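Local coordinates for protein iodotyrosine deiodinase (Thermotoga neapolitana, PDB 6TYK) that uses a bound FMN to strip halogen from halotyrosines, converting iodotyrosines to tyrosine and iodide in an NADPH-dependent reaction, at residues 26-38 / 119-133. Residues are numbered along the deposited sequence; the frame is centred on the assembly and turned at random. Where two conformers were deposited one is given.
Sequences DLIYSLKVANEAP and LAVGYLLLALEEKGL. With FMN (flavin mononucleotide), chain J.
L27 O is gripped by two donors of its own helix, the backbone N of L31 and, in one of the two S30 conformers, S30 OG at 2.8 Å, in the carbonyl plane on a lone pair. That bond then holds the hydroxyl, with OG between the backbone N and carbonyl carbon (chi1 82°), against the methyls L128 CD2 and L124 CD2 of the facing helix. Beside it A127 CB sits 3.6 Å from S30 CA and touches V33, while A34 fits against A120 and L124; these small residues let the helix axes come within 7.7 Å at 142°.

Toward the D26 end, K131 bends at its second torsion (chi2 -60°) and lays CE over one face of the Y29 ring, 3.4 Å from the centroid. NZ completes a cation-pi contact over that face; V33 CG2 lies against the opposite one, near the rim.

At the other end the Y123 ring receives A37 CB on a face, 3.8 Å from its centroid, and V33 O at an edge, in plane. Its OH meets P38 CD at 3.5 Å, and a water whose O lies 2.8 Å from Y123 OH also bonds E36 O. A leucine in place of Y123 would probably leave that water without its hydroxyl partner and A37 CB without a flat surface to rest on. P38 packs CD and CG on L119 CD2, and its CB lies 3.0 Å from FMN O3'. R176 NH2 of the second subunit hydrogen-bonds both A37 O and this FMN.

L31 and L124 lie side by side, pointing the same way, and touch F48 and L102 of the sheet, making this an antiparallel helix pair packed on the nitroreductase-fold sheet, its P38 end forming part of the dimer's FMN pocket.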
ATOM      1  N   ASP A  26      -5.934 -13.576 -16.017  1.00 18.19           N
ATOM      2  CA  ASP A  26      -4.649 -13.246 -15.400  1.00 20.84           C
ATOM      3  C   ASP A  26      -4.719 -11.903 -14.681  1.00 18.51           C
ATOM      4  O   ASP A  26      -4.211 -11.742 -13.571  1.00 17.94           O
ATOM      5  CB  ASP A  26      -3.526 -13.241 -16.438  1.00 25.85           C
ATOM      6  CG  ASP A  26      -3.226 -14.622 -16.969  1.00 32.81           C
ATOM      7  OD1 ASP A  26      -3.400 -15.599 -16.212  1.00 34.75           O
ATOM      8  OD2 ASP A  26      -2.822 -14.729 -18.143  1.00 37.92           O
ATOM      9  N   LEU A  27      -5.365 -10.936 -15.317  1.00 17.04           N
ATOM     10  CA  LEU A  27      -5.573  -9.648 -14.684  1.00 16.37           C
ATOM     11  C   LEU A  27      -6.530  -9.776 -13.503  1.00 14.75           C
ATOM     12  O   LEU A  27      -6.268  -9.262 -12.411  1.00 17.14           O
ATOM     13  CB  LEU A  27      -6.121  -8.652 -15.701  1.00 17.81           C
ATOM     14  CG  LEU A  27      -6.447  -7.264 -15.161  1.00 18.71           C
ATOM     15  CD1 LEU A  27      -5.240  -6.648 -14.466  1.00 21.57           C
ATOM     16  CD2 LEU A  27      -6.948  -6.366 -16.288  1.00 21.17           C
ATOM     17  N   ILE A  28      -7.645 -10.464 -13.724  1.00 15.19           N
ATOM     18  CA  ILE A  28      -8.631 -10.666 -12.667  1.00 15.93           C
ATOM     19  C   ILE A  28      -8.037 -11.370 -11.450  1.00 16.45           C
ATOM     20  O   ILE A  28      -8.373 -11.030 -10.321  1.00 15.44           O
ATOM     21  CB  ILE A  28      -9.872 -11.435 -13.170  1.00 16.74           C
ATOM     22  CG1 ILE A  28     -10.601 -10.617 -14.240  1.00 17.68           C
ATOM     23  CG2 ILE A  28     -10.809 -11.760 -12.009  1.00 18.84           C
ATOM     24  CD1 ILE A  28     -11.102  -9.279 -13.752  1.00 20.08           C
ATOM     25  N   TYR A  29      -7.152 -12.340 -11.680  1.00 15.96           N
ATOM     26  CA  TYR A  29      -6.437 -12.997 -10.584  1.00 16.22           C
ATOM     27  C   TYR A  29      -5.788 -11.972  -9.661  1.00 13.23           C
ATOM     28  O   TYR A  29      -5.881 -12.066  -8.441  1.00 13.59           O
ATOM     29  CB  TYR A  29      -5.357 -13.939 -11.129  1.00 17.86           C
ATOM     30  CG  TYR A  29      -4.396 -14.429 -10.067  1.00 16.18           C
ATOM     31  CD1 TYR A  29      -4.731 -15.498  -9.244  1.00 18.08           C
ATOM     32  CD2 TYR A  29      -3.157 -13.824  -9.884  1.00 17.51           C
ATOM     33  CE1 TYR A  29      -3.866 -15.949  -8.272  1.00 19.27           C
ATOM     34  CE2 TYR A  29      -2.288 -14.267  -8.911  1.00 17.90           C
ATOM     35  CZ  TYR A  29      -2.648 -15.331  -8.110  1.00 19.95           C
ATOM     36  OH  TYR A  29      -1.792 -15.784  -7.138  1.00 24.45           O
ATOM     37  N   SER A  30      -5.124 -10.988 -10.248  1.00 14.58           N
ATOM     38  CA  SER A  30      -4.406  -9.989  -9.463  0.71 14.00           C
ATOM     39  C   SER A  30      -5.371  -9.149  -8.639  1.00 12.03           C
ATOM     40  O   SER A  30      -5.066  -8.762  -7.511  1.00 12.92           O
ATOM     41  CB  SER A  30      -3.508  -9.099 -10.348  0.71 13.96           C
ATOM     42  OG  SER A  30      -4.212  -8.034 -10.988  0.71 15.72           O
ATOM     43  N   LEU A  31      -6.546  -8.877  -9.200  1.00 12.26           N
ATOM     44  CA  LEU A  31      -7.552  -8.114  -8.473  1.00 12.13           C
ATOM     45  C   LEU A  31      -8.090  -8.942  -7.316  1.00 11.41           C
ATOM     46  O   LEU A  31      -8.359  -8.423  -6.237  1.00 12.95           O
ATOM     47  CB  LEU A  31      -8.696  -7.700  -9.391  1.00 12.38           C
ATOM     48  CG  LEU A  31      -8.259  -6.903 -10.618  1.00 13.57           C
ATOM     49  CD1 LEU A  31      -9.487  -6.394 -11.325  1.00 14.59           C
ATOM     50  CD2 LEU A  31      -7.328  -5.744 -10.263  1.00 13.90           C
ATOM     51  N   LYS A  32      -8.241 -10.238  -7.543  1.00 11.69           N
ATOM     52  CA  LYS A  32      -8.745 -11.139  -6.503  1.00 12.99           C
ATOM     53  C   LYS A  32      -7.762 -11.228  -5.337  1.00 11.77           C
ATOM     54  O   LYS A  32      -8.156 -11.242  -4.176  1.00 11.66           O
ATOM     55  CB  LYS A  32      -9.008 -12.516  -7.096  1.00 16.46           C
ATOM     56  CG  LYS A  32     -10.251 -12.545  -7.962  1.00 22.57           C
ATOM     57  CD  LYS A  32     -10.437 -13.903  -8.603  1.00 27.57           C
ATOM     58  CE  LYS A  32     -11.712 -13.958  -9.422  1.00 32.58           C
ATOM     59  NZ  LYS A  32     -11.878 -15.289 -10.063  1.00 37.26           N
ATOM     60  N   VAL A  33      -6.473 -11.267  -5.647  1.00 10.19           N
ATOM     61  CA  VAL A  33      -5.462 -11.242  -4.608  1.00 11.15           C
ATOM     62  C   VAL A  33      -5.526  -9.925  -3.840  1.00 10.10           C
ATOM     63  O   VAL A  33      -5.569  -9.912  -2.610  1.00 11.85           O
ATOM     64  CB  VAL A  33      -4.064 -11.448  -5.186  1.00 11.63           C
ATOM     65  CG1 VAL A  33      -3.039 -11.298  -4.084  1.00 12.84           C
ATOM     66  CG2 VAL A  33      -3.963 -12.827  -5.847  1.00 12.56           C
ATOM     67  N   ALA A  34      -5.559  -8.815  -4.570  1.00  9.62           N
ATOM     68  CA  ALA A  34      -5.595  -7.500  -3.942  1.00 10.69           C
ATOM     69  C   ALA A  34      -6.820  -7.375  -3.036  1.00  9.40           C
ATOM     70  O   ALA A  34      -6.762  -6.765  -1.976  1.00 11.63           O
ATOM     71  CB  ALA A  34      -5.616  -6.420  -4.994  1.00 11.37           C
ATOM     72  N   ASN A  35      -7.928  -7.955  -3.474  1.00 10.53           N
ATOM     73  CA  ASN A  35      -9.190  -7.839  -2.770  1.00 11.67           C
ATOM     74  C   ASN A  35      -9.172  -8.522  -1.405  1.00 10.88           C
ATOM     75  O   ASN A  35     -10.008  -8.234  -0.547  1.00 12.03           O
ATOM     76  CB  ASN A  35     -10.280  -8.432  -3.655  1.00 11.88           C
ATOM     77  CG  ASN A  35     -11.670  -8.183  -3.125  1.00 11.78           C
ATOM     78  OD1 ASN A  35     -12.074  -7.037  -2.927  1.00 13.40           O
ATOM     79  ND2 ASN A  35     -12.434  -9.258  -2.936  1.00 12.91           N
ATOM     80  N   GLU A  36      -8.238  -9.449  -1.224  1.00 11.08           N
ATOM     81  CA  GLU A  36      -8.037 -10.114   0.066  1.00 11.26           C
ATOM     82  C   GLU A  36      -7.303  -9.256   1.090  1.00 11.45           C
ATOM     83  O   GLU A  36      -7.217  -9.626   2.262  1.00 10.62           O
ATOM     84  CB  GLU A  36      -7.285 -11.435  -0.110  1.00 11.77           C
ATOM     85  CG  GLU A  36      -8.101 -12.524  -0.776  1.00 15.13           C
ATOM     86  CD  GLU A  36      -9.339 -12.876   0.017  1.00 16.52           C
ATOM     87  OE1 GLU A  36      -9.272 -12.876   1.265  1.00 16.40           O
ATOM     88  OE2 GLU A  36     -10.382 -13.151  -0.607  1.00 20.38           O
ATOM     89  N   ALA A  37      -6.764  -8.123   0.643  1.00 10.73           N
ATOM     90  CA  ALA A  37      -6.046  -7.223   1.533  1.00 11.12           C
ATOM     91  C   ALA A  37      -6.923  -6.682   2.641  1.00 10.45           C
ATOM     92  O   ALA A  37      -8.144  -6.611   2.505  1.00  9.91           O
ATOM     93  CB  ALA A  37      -5.458  -6.068   0.748  1.00 10.85           C
ATOM     94  N   PRO A  38      -6.292  -6.285   3.746  1.00  9.99           N
ATOM     95  CA  PRO A  38      -7.021  -5.570   4.791  1.00 10.65           C
ATOM     96  C   PRO A  38      -7.381  -4.162   4.336  1.00 10.20           C
ATOM     97  O   PRO A  38      -6.832  -3.647   3.364  1.00 10.65           O
ATOM     98  CB  PRO A  38      -6.016  -5.529   5.943  1.00 10.03           C
ATOM     99  CG  PRO A  38      -4.676  -5.535   5.258  1.00 10.57           C
ATOM    100  CD  PRO A  38      -4.868  -6.458   4.078  1.00 10.36           C
ATOM    101  N   LEU A 119      -2.144  -0.063  -0.005  1.00  8.79           N
ATOM    102  CA  LEU A 119      -1.751  -1.348   0.560  1.00  9.53           C
ATOM    103  C   LEU A 119      -2.164  -2.478  -0.398  1.00  8.94           C
ATOM    104  O   LEU A 119      -1.366  -3.357  -0.737  1.00  9.74           O
ATOM    105  CB  LEU A 119      -2.418  -1.502   1.915  1.00  9.27           C
ATOM    106  CG  LEU A 119      -1.959  -2.633   2.819  1.00  9.38           C
ATOM    107  CD1 LEU A 119      -2.398  -2.330   4.237  1.00 10.54           C
ATOM    108  CD2 LEU A 119      -2.538  -3.949   2.364  1.00 11.45           C
ATOM    109  N   ALA A 120      -3.417  -2.438  -0.854  1.00  8.14           N
ATOM    110  CA  ALA A 120      -3.929  -3.427  -1.798  1.00 10.03           C
ATOM    111  C   ALA A 120      -3.153  -3.395  -3.114  1.00  8.81           C
ATOM    112  O   ALA A 120      -2.958  -4.432  -3.737  1.00  9.86           O
ATOM    113  CB  ALA A 120      -5.410  -3.196  -2.051  1.00  9.38           C
ATOM    114  N   VAL A 121      -2.704  -2.214  -3.539  1.00  8.70           N
ATOM    115  CA  VAL A 121      -1.882  -2.123  -4.741  1.00  9.46           C
ATOM    116  C   VAL A 121      -0.572  -2.913  -4.576  1.00  9.69           C
ATOM    117  O   VAL A 121      -0.096  -3.550  -5.516  1.00 10.19           O
ATOM    118  CB  VAL A 121      -1.614  -0.661  -5.143  1.00  9.98           C
ATOM    119  CG1 VAL A 121      -0.518  -0.593  -6.219  1.00 10.64           C
ATOM    120  CG2 VAL A 121      -2.886   0.005  -5.627  1.00 11.63           C
ATOM    121  N   GLY A 122      -0.019  -2.913  -3.373  1.00  9.76           N
ATOM    122  CA  GLY A 122       1.143  -3.742  -3.090  1.00 10.36           C
ATOM    123  C   GLY A 122       0.862  -5.213  -3.342  1.00  9.17           C
ATOM    124  O   GLY A 122       1.651  -5.887  -3.998  1.00 10.02           O
ATOM    125  N   TYR A 123      -0.276  -5.706  -2.842  1.00  8.81           N
ATOM    126  CA  TYR A 123      -0.690  -7.077  -3.128  1.00  8.70           C
ATOM    127  C   TYR A 123      -0.795  -7.276  -4.635  1.00  9.77           C
ATOM    128  O   TYR A 123      -0.323  -8.267  -5.187  1.00  9.92           O
ATOM    129  CB  TYR A 123      -2.067  -7.363  -2.536  1.00  9.44           C
ATOM    130  CG  TYR A 123      -2.138  -7.724  -1.067  1.00  9.87           C
ATOM    131  CD1 TYR A 123      -1.332  -7.110  -0.118  1.00 10.83           C
ATOM    132  CD2 TYR A 123      -3.065  -8.663  -0.632  1.00  9.95           C
ATOM    133  CE1 TYR A 123      -1.433  -7.439   1.222  1.00  9.40           C
ATOM    134  CE2 TYR A 123      -3.182  -8.997   0.707  1.00 10.55           C
ATOM    135  CZ  TYR A 123      -2.360  -8.387   1.627  1.00  9.61           C
ATOM    136  OH  TYR A 123      -2.456  -8.709   2.958  1.00 10.29           O
ATOM    137  N   LEU A 124      -1.460  -6.332  -5.286  1.00  9.81           N
ATOM    138  CA  LEU A 124      -1.754  -6.415  -6.712  1.00 10.78           C
ATOM    139  C   LEU A 124      -0.485  -6.566  -7.544  1.00 10.16           C
ATOM    140  O   LEU A 124      -0.408  -7.410  -8.438  1.00 10.33           O
ATOM    141  CB  LEU A 124      -2.537  -5.169  -7.133  1.00 10.99           C
ATOM    142  CG  LEU A 124      -3.412  -5.234  -8.377  1.00 14.90           C
ATOM    143  CD1 LEU A 124      -4.401  -4.073  -8.359  1.00 18.46           C
ATOM    144  CD2 LEU A 124      -2.565  -5.206  -9.628  1.00 18.18           C
ATOM    145  N   LEU A 125       0.519  -5.756  -7.243  1.00 10.19           N
ATOM    146  CA  LEU A 125       1.762  -5.806  -8.010  1.00 10.31           C
ATOM    147  C   LEU A 125       2.478  -7.143  -7.858  1.00  9.80           C
ATOM    148  O   LEU A 125       3.050  -7.656  -8.820  1.00 11.81           O
ATOM    149  CB  LEU A 125       2.701  -4.677  -7.603  1.00 10.79           C
ATOM    150  CG  LEU A 125       2.169  -3.264  -7.836  1.00 11.95           C
ATOM    151  CD1 LEU A 125       3.251  -2.249  -7.479  1.00 12.51           C
ATOM    152  CD2 LEU A 125       1.715  -3.076  -9.275  1.00 15.28           C
ATOM    153  N   LEU A 126       2.473  -7.694  -6.649  1.00  9.81           N
ATOM    154  CA  LEU A 126       3.060  -9.014  -6.447  1.00 11.26           C
ATOM    155  C   LEU A 126       2.304 -10.087  -7.225  1.00 10.38           C
ATOM    156  O   LEU A 126       2.910 -10.992  -7.799  1.00 11.48           O
ATOM    157  CB  LEU A 126       3.126  -9.352  -4.958  1.00 10.71           C
ATOM    158  CG  LEU A 126       4.132  -8.502  -4.189  1.00 12.68           C
ATOM    159  CD1 LEU A 126       3.944  -8.661  -2.686  1.00 14.70           C
ATOM    160  CD2 LEU A 126       5.544  -8.855  -4.605  1.00 13.23           C
ATOM    161  N   ALA A 127       0.976  -9.980  -7.263  1.00 10.63           N
ATOM    162  CA  ALA A 127       0.161 -10.938  -8.007  1.00 10.58           C
ATOM    163  C   ALA A 127       0.437 -10.866  -9.505  1.00 10.77           C
ATOM    164  O   ALA A 127       0.520 -11.894 -10.183  1.00 12.80           O
ATOM    165  CB  ALA A 127      -1.333 -10.730  -7.720  1.00 10.35           C
ATOM    166  N   LEU A 128       0.585  -9.654 -10.029  1.00 11.52           N
ATOM    167  CA  LEU A 128       0.894  -9.505 -11.437  1.00 11.42           C
ATOM    168  C   LEU A 128       2.235 -10.173 -11.727  1.00 12.36           C
ATOM    169  O   LEU A 128       2.386 -10.865 -12.729  1.00 13.69           O
ATOM    170  CB  LEU A 128       0.939  -8.031 -11.838  1.00 12.79           C
ATOM    171  CG  LEU A 128      -0.410  -7.317 -11.868  1.00 13.32           C
ATOM    172  CD1 LEU A 128      -0.181  -5.860 -12.189  1.00 14.80           C
ATOM    173  CD2 LEU A 128      -1.348  -7.937 -12.900  1.00 14.10           C
ATOM    174  N   GLU A 129       3.208  -9.975 -10.841  1.00 11.80           N
ATOM    175  CA  GLU A 129       4.512 -10.593 -11.031  1.00 13.20           C
ATOM    176  C   GLU A 129       4.379 -12.116 -11.062  1.00 13.89           C
ATOM    177  O   GLU A 129       4.994 -12.774 -11.890  1.00 16.09           O
ATOM    178  CB  GLU A 129       5.499 -10.151  -9.950  1.00 14.65           C
ATOM    179  CG  GLU A 129       6.854 -10.837 -10.048  1.00 16.30           C
ATOM    180  CD  GLU A 129       7.725 -10.269 -11.159  1.00 19.90           C
ATOM    181  OE1 GLU A 129       7.370  -9.213 -11.719  1.00 19.34           O
ATOM    182  OE2 GLU A 129       8.772 -10.872 -11.469  1.00 21.91           O
ATOM    183  N   GLU A 130       3.556 -12.672 -10.179  1.00 13.32           N
ATOM    184  CA  GLU A 130       3.361 -14.118 -10.142  1.00 15.86           C
ATOM    185  C   GLU A 130       2.812 -14.635 -11.474  1.00 16.13           C
ATOM    186  O   GLU A 130       3.120 -15.749 -11.892  1.00 18.17           O
ATOM    187  CB  GLU A 130       2.428 -14.510  -8.991  1.00 18.51           C
ATOM    188  CG  GLU A 130       2.261 -16.019  -8.851  1.00 25.04           C
ATOM    189  CD  GLU A 130       1.250 -16.415  -7.793  1.00 33.76           C
ATOM    190  OE1 GLU A 130       0.380 -15.583  -7.466  1.00 36.00           O
ATOM    191  OE2 GLU A 130       1.329 -17.562  -7.291  1.00 38.95           O
ATOM    192  N   LYS A 131       2.007 -13.812 -12.139  1.00 15.77           N
ATOM    193  CA  LYS A 131       1.398 -14.190 -13.415  1.00 15.33           C
ATOM    194  C   LYS A 131       2.257 -13.843 -14.631  1.00 14.93           C
ATOM    195  O   LYS A 131       1.838 -14.052 -15.773  1.00 18.83           O
ATOM    196  CB  LYS A 131       0.024 -13.534 -13.560  1.00 17.12           C
ATOM    197  CG  LYS A 131      -1.028 -14.102 -12.621  1.00 19.32           C
ATOM    198  CD  LYS A 131      -1.210 -15.591 -12.879  1.00 24.55           C
ATOM    199  CE  LYS A 131      -2.307 -16.193 -12.022  1.00 29.95           C
ATOM    200  NZ  LYS A 131      -2.318 -17.677 -12.136  1.00 32.54           N
ATOM    201  N   GLY A 132       3.446 -13.306 -14.392  1.00 14.76           N
ATOM    202  CA  GLY A 132       4.338 -12.953 -15.482  1.00 16.15           C
ATOM    203  C   GLY A 132       3.896 -11.695 -16.216  1.00 16.60           C
ATOM    204  O   GLY A 132       4.268 -11.471 -17.367  1.00 18.05           O
ATOM    205  N   LEU A 133       3.080 -10.878 -15.560  1.00 13.88           N
ATOM    206  CA  LEU A 133       2.669  -9.607 -16.137  1.00 13.57           C
ATOM    207  C   LEU A 133       3.491  -8.507 -15.519  1.00 14.95           C
ATOM    208  O   LEU A 133       4.023  -8.665 -14.418  1.00 18.86           O
ATOM    209  CB  LEU A 133       1.185  -9.354 -15.888  1.00 13.54           C
ATOM    210  CG  LEU A 133       0.282 -10.422 -16.499  1.00 15.07           C
ATOM    211  CD1 LEU A 133      -1.159 -10.146 -16.156  1.00 16.89           C
ATOM    212  CD2 LEU A 133       0.478 -10.480 -18.005  1.00 18.23           C
TER
HETATM  213  N1  FMN J 301      -7.794  -2.327  13.118  1.00 10.54           N
HETATM  214  C2  FMN J 301      -7.963  -1.865  14.393  1.00 12.22           C
HETATM  215  O2  FMN J 301      -8.325  -2.657  15.263  1.00 14.46           O
HETATM  216  N3  FMN J 301      -7.728  -0.543  14.694  1.00 12.48           N
HETATM  217  C4  FMN J 301      -7.318   0.330  13.715  1.00 12.22           C
HETATM  218  O4  FMN J 301      -7.101   1.518  13.991  1.00 12.46           O
HETATM  219  C4A FMN J 301      -7.142  -0.142  12.420  1.00 10.04           C
HETATM  220  N5  FMN J 301      -6.743   0.725  11.427  1.00 11.73           N
HETATM  221  C5A FMN J 301      -6.542   0.247  10.147  1.00 10.19           C
HETATM  222  C6  FMN J 301      -6.098   1.115   9.165  1.00 10.71           C
HETATM  223  C7  FMN J 301      -5.879   0.673   7.869  1.00 10.85           C
HETATM  224  C7M FMN J 301      -5.384   1.656   6.841  1.00 11.90           C
HETATM  225  C8  FMN J 301      -6.107  -0.659   7.565  1.00 10.52           C
HETATM  226  C8M FMN J 301      -5.881  -1.178   6.185  1.00 12.02           C
HETATM  227  C9  FMN J 301      -6.562  -1.534   8.546  1.00 10.36           C
HETATM  228  C9A FMN J 301      -6.769  -1.091   9.847  1.00  9.86           C
HETATM  229  N10 FMN J 301      -7.234  -1.947  10.833  1.00 10.60           N
HETATM  230  C10 FMN J 301      -7.387  -1.479  12.121  1.00 10.23           C
HETATM  231  C1' FMN J 301      -7.504  -3.388  10.524  1.00  9.81           C
HETATM  232  C2' FMN J 301      -8.877  -3.507   9.813  1.00 10.17           C
HETATM  233  O2' FMN J 301      -9.975  -3.341  10.708  1.00 10.77           O
HETATM  234  C3' FMN J 301      -8.953  -4.870   9.122  1.00 10.60           C
HETATM  235  O3' FMN J 301      -7.994  -4.855   8.082  1.00 10.97           O
HETATM  236  C4' FMN J 301     -10.327  -5.221   8.566  1.00 10.27           C
HETATM  237  O4' FMN J 301     -11.261  -5.330   9.616  1.00 11.68           O
HETATM  238  C5' FMN J 301     -10.311  -6.539   7.798  1.00 11.16           C
HETATM  239  O5' FMN J 301      -9.754  -7.551   8.613  1.00 10.63           O
HETATM  240  P   FMN J 301      -9.607  -9.043   8.045  1.00 11.34           P
HETATM  241  O1P FMN J 301     -10.948  -9.478   7.489  1.00 11.08           O
HETATM  242  O2P FMN J 301      -9.207  -9.895   9.233  1.00 11.11           O
HETATM  243  O3P FMN J 301      -8.475  -9.102   7.046  1.00 12.07           O
HETATM  244  O   HOH W   1      -4.660 -10.377   3.305  1.00 11.95           O